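Local structure of aromatic-amino-acid transaminase TyrB (Burkholderia cenocepacia K56-2Valvano, 4WD2) at residues His190-Val195 with Phe356-Leu361. The protein probably catalyses the pyridoxal-phosphate-dependent transfer of amino groups between aromatic amino acids and 2-oxo acids. Sequence-based numbering, arbitrary orientation.
Sequences HNPTGV and FTYTGL
His190 O and Phe356 N are joined through a water that donates to the carbonyl, 2.9 Å from His190 O, and accepts from the amide. The same carbonyl takes the amide hydrogen of Gly194, closing the turn, while His190 NE2 bonds to Ser134. With CG anti to the backbone N (chi1 -177°), the Asn191 side chain extends over the Phe356 ring and lays its amide almost parallel to it, the planes 17° apart, with Asn191 CG 3.4 Å from Phe356 CE2 and OD1 over the same face toward the rim. A carboxamide suits this place because it is flat enough to stack while ND2 donates to O3 of the cofactor carried by modified Lys254; Asn191, followed by a cis proline as in other class I aminotransferases, thus reaches the active site, and Phe356 backs it. The peptide bond before Pro192 is cis, an isomer proline adopts more readily than other residues. The Pro192 ring lies alongside the Tyr358 side chain, with Pro192 CG 3.5 Å from Tyr358 CE1, whereas Pro192 O is buried without a polar partner. Thr193 uses both branches: OG1 accepts from Val195 N in an ST turn, and Thr193 CG2 sits over the centre of the Tyr358 ring, 3.7 Å from the centroid, a CH-pi contact. Thr193 O receives Tyr358 N at 3.3 Å, a bent bond (146° at the hydrogen) entering from above the carbonyl plane. Gly194 suits its place because its phi is positive and a beta carbon would fall too close to Phe356 O; instead Gly194 CA makes a CH···O contact with Phe356 O at 3.5 Å. The turn, between strand 182-186 and helix 199-211, thus leans on strand 356-358, which pairs antiparallel with strand 382-384; Arg382 touches Pro192, Phe356 and Tyr358, and Tyr158 of strand 152-159 packs on Thr193 and Val195.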
ATOM      1  N   HIS A 190      -9.605  -2.841  23.085  1.00 10.03           N
ATOM      2  CA  HIS A 190      -9.912  -4.022  22.286  1.00  8.72           C
ATOM      3  C   HIS A 190     -11.043  -3.779  21.296  1.00  9.00           C
ATOM      4  O   HIS A 190     -12.067  -3.187  21.627  1.00  6.66           O
ATOM      5  CB  HIS A 190     -10.266  -5.203  23.193  1.00  8.37           C
ATOM      6  CG  HIS A 190     -10.387  -6.506  22.465  1.00  7.26           C
ATOM      7  ND1 HIS A 190     -11.589  -6.989  21.994  1.00  7.64           N
ATOM      8  CD2 HIS A 190      -9.454  -7.430  22.135  1.00  7.29           C
ATOM      9  CE1 HIS A 190     -11.390  -8.154  21.401  1.00  8.11           C
ATOM     10  NE2 HIS A 190     -10.103  -8.443  21.470  1.00  7.74           N
ATOM     11  N   ASN A 191     -10.825  -4.233  20.069  1.00  8.84           N
ATOM     12  CA  ASN A 191     -11.820  -4.167  19.018  1.00  8.46           C
ATOM     13  C   ASN A 191     -12.232  -5.601  18.712  1.00  8.39           C
ATOM     14  O   ASN A 191     -11.413  -6.393  18.260  1.00 11.28           O
ATOM     15  CB  ASN A 191     -11.239  -3.455  17.788  1.00  9.42           C
ATOM     16  CG  ASN A 191     -12.249  -3.281  16.665  1.00 11.55           C
ATOM     17  OD1 ASN A 191     -13.411  -3.629  16.803  1.00 12.62           O
ATOM     18  ND2 ASN A 191     -11.801  -2.717  15.545  1.00 10.90           N
ATOM     19  N   PRO A 192     -13.513  -5.946  18.908  1.00  8.59           N
ATOM     20  CA  PRO A 192     -14.700  -5.119  19.124  1.00  8.48           C
ATOM     21  C   PRO A 192     -15.221  -4.957  20.556  1.00  9.21           C
ATOM     22  O   PRO A 192     -16.227  -4.265  20.711  1.00  9.68           O
ATOM     23  CB  PRO A 192     -15.749  -5.866  18.304  1.00  8.58           C
ATOM     24  CG  PRO A 192     -15.398  -7.299  18.551  1.00  8.55           C
ATOM     25  CD  PRO A 192     -13.888  -7.349  18.659  1.00  9.39           C
ATOM     26  N   THR A 193     -14.585  -5.548  21.565  1.00  9.51           N
ATOM     27  CA  THR A 193     -15.254  -5.719  22.859  1.00 10.56           C
ATOM     28  C   THR A 193     -14.957  -4.635  23.890  1.00 10.65           C
ATOM     29  O   THR A 193     -15.736  -4.428  24.820  1.00 10.41           O
ATOM     30  CB  THR A 193     -14.896  -7.075  23.493  1.00 11.67           C
ATOM     31  OG1 THR A 193     -13.531  -7.051  23.934  1.00 10.48           O
ATOM     32  CG2 THR A 193     -15.098  -8.208  22.489  1.00 12.31           C
ATOM     33  N   GLY A 194     -13.829  -3.953  23.745  1.00 10.46           N
ATOM     34  CA  GLY A 194     -13.427  -2.963  24.728  1.00  9.02           C
ATOM     35  C   GLY A 194     -12.898  -3.587  26.012  1.00 10.54           C
ATOM     36  O   GLY A 194     -12.553  -2.877  26.958  1.00  9.88           O
ATOM     37  N   VAL A 195     -12.818  -4.914  26.057  1.00 10.01           N
ATOM     38  CA  VAL A 195     -12.271  -5.570  27.244  1.00  8.95           C
ATOM     39  C   VAL A 195     -10.740  -5.630  27.151  1.00  8.74           C
ATOM     40  O   VAL A 195     -10.190  -6.204  26.212  1.00  6.94           O
ATOM     41  CB  VAL A 195     -12.854  -6.990  27.428  1.00  8.85           C
ATOM     42  CG1 VAL A 195     -12.148  -7.721  28.564  1.00  7.15           C
ATOM     43  CG2 VAL A 195     -14.357  -6.928  27.697  1.00  8.65           C
ATOM     44  N   PHE A 356     -14.972   1.060  21.465  1.00 10.33           N
ATOM     45  CA  PHE A 356     -16.021   0.050  21.360  1.00  9.56           C
ATOM     46  C   PHE A 356     -16.465  -0.512  22.684  1.00 13.24           C
ATOM     47  O   PHE A 356     -15.706  -0.552  23.647  1.00  9.61           O
ATOM     48  CB  PHE A 356     -15.560  -1.098  20.467  1.00 11.28           C
ATOM     49  CG  PHE A 356     -15.123  -0.653  19.108  1.00 13.75           C
ATOM     50  CD1 PHE A 356     -16.056  -0.247  18.170  1.00 14.70           C
ATOM     51  CD2 PHE A 356     -13.779  -0.619  18.774  1.00 14.74           C
ATOM     52  CE1 PHE A 356     -15.659   0.178  16.915  1.00 15.53           C
ATOM     53  CE2 PHE A 356     -13.375  -0.194  17.530  1.00 15.66           C
ATOM     54  CZ  PHE A 356     -14.318   0.205  16.593  1.00 16.48           C
ATOM     55  N   THR A 357     -17.715  -0.952  22.714  1.00 13.72           N
ATOM     56  CA  THR A 357     -18.233  -1.703  23.841  1.00 12.81           C
ATOM     57  C   THR A 357     -19.067  -2.867  23.320  1.00 12.10           C
ATOM     58  O   THR A 357     -19.816  -2.730  22.345  1.00 12.14           O
ATOM     59  CB  THR A 357     -19.051  -0.799  24.802  1.00 10.43           C
ATOM     60  OG1 THR A 357     -18.281  -0.553  25.987  1.00 11.07           O
ATOM     61  CG2 THR A 357     -20.382  -1.453  25.209  1.00  9.45           C
ATOM     62  N   TYR A 358     -18.869  -4.030  23.932  1.00 11.58           N
ATOM     63  CA  TYR A 358     -19.734  -5.178  23.701  1.00 11.43           C
ATOM     64  C   TYR A 358     -20.908  -5.068  24.657  1.00 11.01           C
ATOM     65  O   TYR A 358     -20.754  -5.326  25.849  1.00 11.34           O
ATOM     66  CB  TYR A 358     -18.975  -6.493  23.919  1.00 11.44           C
ATOM     67  CG  TYR A 358     -18.788  -7.303  22.655  1.00 12.38           C
ATOM     68  CD1 TYR A 358     -18.613  -6.677  21.428  1.00 12.99           C
ATOM     69  CD2 TYR A 358     -18.809  -8.690  22.687  1.00 12.22           C
ATOM     70  CE1 TYR A 358     -18.453  -7.409  20.269  1.00 12.92           C
ATOM     71  CE2 TYR A 358     -18.648  -9.433  21.535  1.00 12.04           C
ATOM     72  CZ  TYR A 358     -18.477  -8.785  20.328  1.00 12.99           C
ATOM     73  OH  TYR A 358     -18.318  -9.515  19.179  1.00 14.00           O
ATOM     74  N   THR A 359     -22.070  -4.667  24.140  1.00 11.10           N
ATOM     75  CA  THR A 359     -23.225  -4.382  24.990  1.00 10.76           C
ATOM     76  C   THR A 359     -23.792  -5.639  25.631  1.00 12.80           C
ATOM     77  O   THR A 359     -24.480  -5.569  26.647  1.00 11.67           O
ATOM     78  CB  THR A 359     -24.365  -3.682  24.211  1.00 11.02           C
ATOM     79  OG1 THR A 359     -24.807  -4.521  23.137  1.00 11.40           O
ATOM     80  CG2 THR A 359     -23.899  -2.341  23.650  1.00  9.98           C
ATOM     81  N   GLY A 360     -23.521  -6.787  25.025  1.00 15.13           N
ATOM     82  CA  GLY A 360     -24.089  -8.029  25.507  1.00 16.54           C
ATOM     83  C   GLY A 360     -25.542  -8.205  25.104  1.00 17.03           C
ATOM     84  O   GLY A 360     -26.194  -9.158  25.530  1.00 17.12           O
ATOM     85  N   LEU A 361     -26.057  -7.286  24.290  1.00 15.35           N
ATOM     86  CA  LEU A 361     -27.415  -7.404  23.766  1.00 15.13           C
ATOM     87  C   LEU A 361     -27.495  -8.590  22.807  1.00 14.52           C
ATOM     88  O   LEU A 361     -26.559  -8.818  22.041  1.00 13.35           O
ATOM     89  CB  LEU A 361     -27.847  -6.113  23.054  1.00 14.27           C
ATOM     90  CG  LEU A 361     -28.641  -5.077  23.865  1.00 16.73           C
ATOM     91  CD1 LEU A 361     -27.844  -4.525  25.031  1.00 16.88           C
ATOM     92  CD2 LEU A 361     -29.120  -3.942  22.969  1.00 18.04           C
TER
HETATM   93  O   HOH W   1     -12.408  -0.382  22.102  1.00  6.56           O